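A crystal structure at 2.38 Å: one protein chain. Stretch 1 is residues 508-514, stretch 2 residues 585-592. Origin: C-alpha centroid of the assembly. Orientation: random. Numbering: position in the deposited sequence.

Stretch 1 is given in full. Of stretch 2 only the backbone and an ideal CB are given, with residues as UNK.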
# COMPACT_ATOMS: atom_id res chain seq x y z
N GLN A 508 -17.52 -12.47 -12.31
CA GLN A 508 -18.65 -11.77 -11.70
C GLN A 508 -18.09 -10.51 -11.02
O GLN A 508 -18.52 -9.38 -11.27
CB GLN A 508 -19.36 -12.65 -10.67
CG GLN A 508 -19.77 -14.03 -11.18
CD GLN A 508 -20.68 -14.75 -10.20
OE1 GLN A 508 -21.72 -14.22 -9.80
NE2 GLN A 508 -20.29 -15.97 -9.80
N TRP A 509 -17.10 -10.74 -10.18
CA TRP A 509 -16.47 -9.67 -9.43
C TRP A 509 -15.87 -8.63 -10.35
O TRP A 509 -16.03 -7.43 -10.12
CB TRP A 509 -15.41 -10.25 -8.50
CG TRP A 509 -15.95 -11.00 -7.30
CD1 TRP A 509 -17.18 -10.86 -6.70
CD2 TRP A 509 -15.24 -11.96 -6.53
NE1 TRP A 509 -17.28 -11.71 -5.62
CE2 TRP A 509 -16.10 -12.39 -5.48
CE3 TRP A 509 -13.95 -12.53 -6.62
CZ2 TRP A 509 -15.72 -13.35 -4.55
CZ3 TRP A 509 -13.57 -13.46 -5.68
CH2 TRP A 509 -14.45 -13.88 -4.66
N GLN A 510 -15.20 -9.09 -11.40
CA GLN A 510 -14.62 -8.20 -12.40
C GLN A 510 -15.67 -7.39 -13.14
O GLN A 510 -15.46 -6.21 -13.40
CB GLN A 510 -13.76 -8.96 -13.41
CG GLN A 510 -12.37 -9.24 -12.92
CD GLN A 510 -11.61 -10.17 -13.84
OE1 GLN A 510 -11.84 -11.39 -13.85
NE2 GLN A 510 -10.68 -9.60 -14.61
N LEU A 511 -16.79 -8.02 -13.51
CA LEU A 511 -17.89 -7.29 -14.14
C LEU A 511 -18.38 -6.17 -13.22
O LEU A 511 -18.56 -5.05 -13.68
CB LEU A 511 -19.08 -8.19 -14.49
CG LEU A 511 -20.18 -7.33 -15.17
CD1 LEU A 511 -20.02 -7.35 -16.68
CD2 LEU A 511 -21.58 -7.73 -14.75
N HIS A 512 -18.58 -6.48 -11.94
CA HIS A 512 -19.06 -5.46 -11.00
C HIS A 512 -18.02 -4.33 -10.91
O HIS A 512 -18.36 -3.14 -11.04
CB HIS A 512 -19.38 -6.05 -9.63
CG HIS A 512 -20.17 -7.33 -9.69
ND1 HIS A 512 -21.03 -7.61 -10.73
CD2 HIS A 512 -20.21 -8.40 -8.87
CE1 HIS A 512 -21.57 -8.80 -10.54
NE2 HIS A 512 -21.09 -9.30 -9.42
N PHE A 513 -16.76 -4.71 -10.74
CA PHE A 513 -15.65 -3.76 -10.70
C PHE A 513 -15.58 -2.85 -11.92
O PHE A 513 -15.61 -1.63 -11.78
CB PHE A 513 -14.35 -4.53 -10.56
CG PHE A 513 -13.13 -3.70 -10.79
CD1 PHE A 513 -12.71 -2.80 -9.84
CD2 PHE A 513 -12.38 -3.85 -11.95
CE1 PHE A 513 -11.57 -2.04 -10.03
CE2 PHE A 513 -11.24 -3.10 -12.15
CZ PHE A 513 -10.83 -2.19 -11.19
N PHE A 514 -15.49 -3.46 -13.10
CA PHE A 514 -15.37 -2.71 -14.35
C PHE A 514 -16.51 -1.73 -14.58
O PHE A 514 -16.27 -0.61 -15.02
CB PHE A 514 -15.28 -3.64 -15.55
CG PHE A 514 -15.40 -2.93 -16.88
CD1 PHE A 514 -14.27 -2.42 -17.51
CD2 PHE A 514 -16.64 -2.78 -17.49
CE1 PHE A 514 -14.37 -1.77 -18.72
CE2 PHE A 514 -16.75 -2.13 -18.70
CZ PHE A 514 -15.62 -1.63 -19.32
N UNK A 585 -15.15 -9.64 2.32
CA UNK A 585 -15.08 -11.06 1.88
C UNK A 585 -15.21 -11.35 0.37
O UNK A 585 -14.89 -12.46 -0.05
CB UNK A 585 -16.19 -11.84 2.59
N UNK A 586 -15.68 -10.38 -0.43
CA UNK A 586 -15.98 -10.58 -1.86
C UNK A 586 -14.99 -9.82 -2.72
O UNK A 586 -14.97 -8.60 -2.71
CB UNK A 586 -17.41 -10.13 -2.19
N UNK A 587 -14.16 -10.55 -3.46
CA UNK A 587 -13.26 -9.99 -4.46
C UNK A 587 -11.85 -9.86 -3.97
O UNK A 587 -11.63 -9.44 -2.83
CB UNK A 587 -13.76 -8.62 -4.92
N UNK A 588 -10.88 -10.27 -4.79
CA UNK A 588 -9.46 -9.96 -4.54
C UNK A 588 -8.92 -9.19 -5.74
O UNK A 588 -7.91 -9.55 -6.33
CB UNK A 588 -8.64 -11.23 -4.30
N UNK A 589 -9.60 -8.09 -6.06
CA UNK A 589 -9.29 -7.31 -7.25
C UNK A 589 -7.89 -6.70 -7.27
O UNK A 589 -7.31 -6.38 -6.23
CB UNK A 589 -10.32 -6.19 -7.39
N UNK A 590 -7.35 -6.59 -8.48
CA UNK A 590 -6.11 -5.87 -8.76
C UNK A 590 -6.34 -5.03 -10.00
O UNK A 590 -7.03 -5.49 -10.90
CB UNK A 590 -4.93 -6.82 -8.95
N UNK A 591 -5.77 -3.84 -10.05
CA UNK A 591 -5.90 -2.97 -11.22
C UNK A 591 -4.71 -2.03 -11.36
O UNK A 591 -4.19 -1.53 -10.36
CB UNK A 591 -7.19 -2.16 -11.13
N UNK A 592 -4.26 -1.83 -12.59
CA UNK A 592 -3.42 -0.70 -12.93
C UNK A 592 -4.07 0.01 -14.10
O UNK A 592 -4.82 -0.61 -14.86
CB UNK A 592 -1.99 -1.13 -13.26

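Stretch 1 is a helical segment, held by i to i+4 backbone hydrogen bonds such as Phe-513 N to Trp-509 O at 2.9 Å, and it meets stretch 2 mainly through Trp-509 and Phe-513, one helical turn apart. Trp-509 offers a broad ring face and one indole N-H; Phe-513 offers only hydrocarbon.

Position 585 has nothing of stretch 1 within 5.5 Å of its ideal CB, which points sideways. The contact sets no rule here, and many residues, polar ones included, would do. It is Ser-585, whose OG is hydrogen-bonded elsewhere in the structure.

At 586 the CB also points sideways, but the ideal CB lies 3.8 Å from Trp-509 NE1, a donor in need of a partner. A side chain carrying an acceptor and long enough to turn back to the indole would suit: Glu or Gln, perhaps Asp or Asn. The residue is Glu-586. With chi1 and chi2 both m, its chain folds round so that the end comes nearer to the helix than the CB direction suggests, and Trp-509 NE1 donates a hydrogen bond to Glu-586 OE2 at 2.8 Å, with an N-H...acceptor angle of 145°, though OE2 is too close to an atom elsewhere in the model and its place is less sure.

Position 587 is the most restrictive. Its phi/psi of 101/135 would jam a CB against the carbonyl oxygen of the preceding residue, which by itself calls for glycine. The ideal CB would lie 4.0 Å from Trp-509 CD2, which does not itself forbid a side chain. Gly-587 lies flat against the tryptophan: its CA is 3.5 Å from the centroid of the six-membered ring, 18° off the normal, a CH-pi contact over the face. Gly-587 N, 3.4 Å from Trp-509 CE2, lies over a face as well.

The CB at 588 points sideways, with nothing of stretch 1 within 5.5 Å. Many side chains would fit, long flexible ones among them. It is Arg-588, whose end comes nearer to stretch 1, and whose NE makes a weak hydrogen bond to Gly-587 O at 3.1 Å.

At 589 the CB turns toward the helix, with Phe-513 CD1 4.8 Å from its ideal position. The gap is too wide for CB alone to close, and the surroundings ask for a branched or extended apolar chain: Leu, Ile or Met. Leu-589 packs both methyls on Phe-513 (CD1 to Phe-513 CB 3.8 Å, CD2 to Phe-513 CB 3.9 Å), and CD2 also comes within 4.2 Å of Gln-510 CG.

From 590 the chain is a strand and its side chains alternate. Here CB points away from stretch 1, leaving the choice open as far as this contact goes; Cys-590 occupies it.

Position 591 faces back, and its ideal CB is already 3.6 Å from Phe-513 CZ. A small apolar residue suits, because the first carbon completes the packing. Ala-591 does exactly this, its CB touching Phe-513 CZ at 3.6 Å.

Position 592 is out of reach and unconstrained by the helix; it is Val-592.

Stretch 2 585-592: SEGRLCAV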
# COMPACT_ATOMS: atom_id res chain seq x y z
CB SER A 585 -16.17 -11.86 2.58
OG SER A 585 -17.46 -11.36 2.23
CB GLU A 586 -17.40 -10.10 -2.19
CG GLU A 586 -18.52 -10.87 -1.50
CD GLU A 586 -18.71 -12.25 -2.08
OE1 GLU A 586 -18.84 -13.21 -1.28
OE2 GLU A 586 -18.71 -12.36 -3.33
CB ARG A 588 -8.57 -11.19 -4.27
CG ARG A 588 -9.18 -12.43 -3.62
CD ARG A 588 -9.21 -12.39 -2.11
NE ARG A 588 -10.56 -12.07 -1.68
CZ ARG A 588 -11.17 -12.52 -0.59
NH1 ARG A 588 -12.41 -12.13 -0.36
NH2 ARG A 588 -10.57 -13.33 0.27
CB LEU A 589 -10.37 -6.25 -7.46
CG LEU A 589 -11.65 -6.93 -7.96
CD1 LEU A 589 -12.92 -6.24 -7.51
CD2 LEU A 589 -11.61 -7.04 -9.48
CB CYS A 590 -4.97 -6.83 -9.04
SG CYS A 590 -4.78 -8.08 -7.78
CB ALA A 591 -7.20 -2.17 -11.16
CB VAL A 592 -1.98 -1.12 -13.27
CG1 VAL A 592 -1.33 -1.82 -12.09
CG2 VAL A 592 -1.93 -1.99 -14.51
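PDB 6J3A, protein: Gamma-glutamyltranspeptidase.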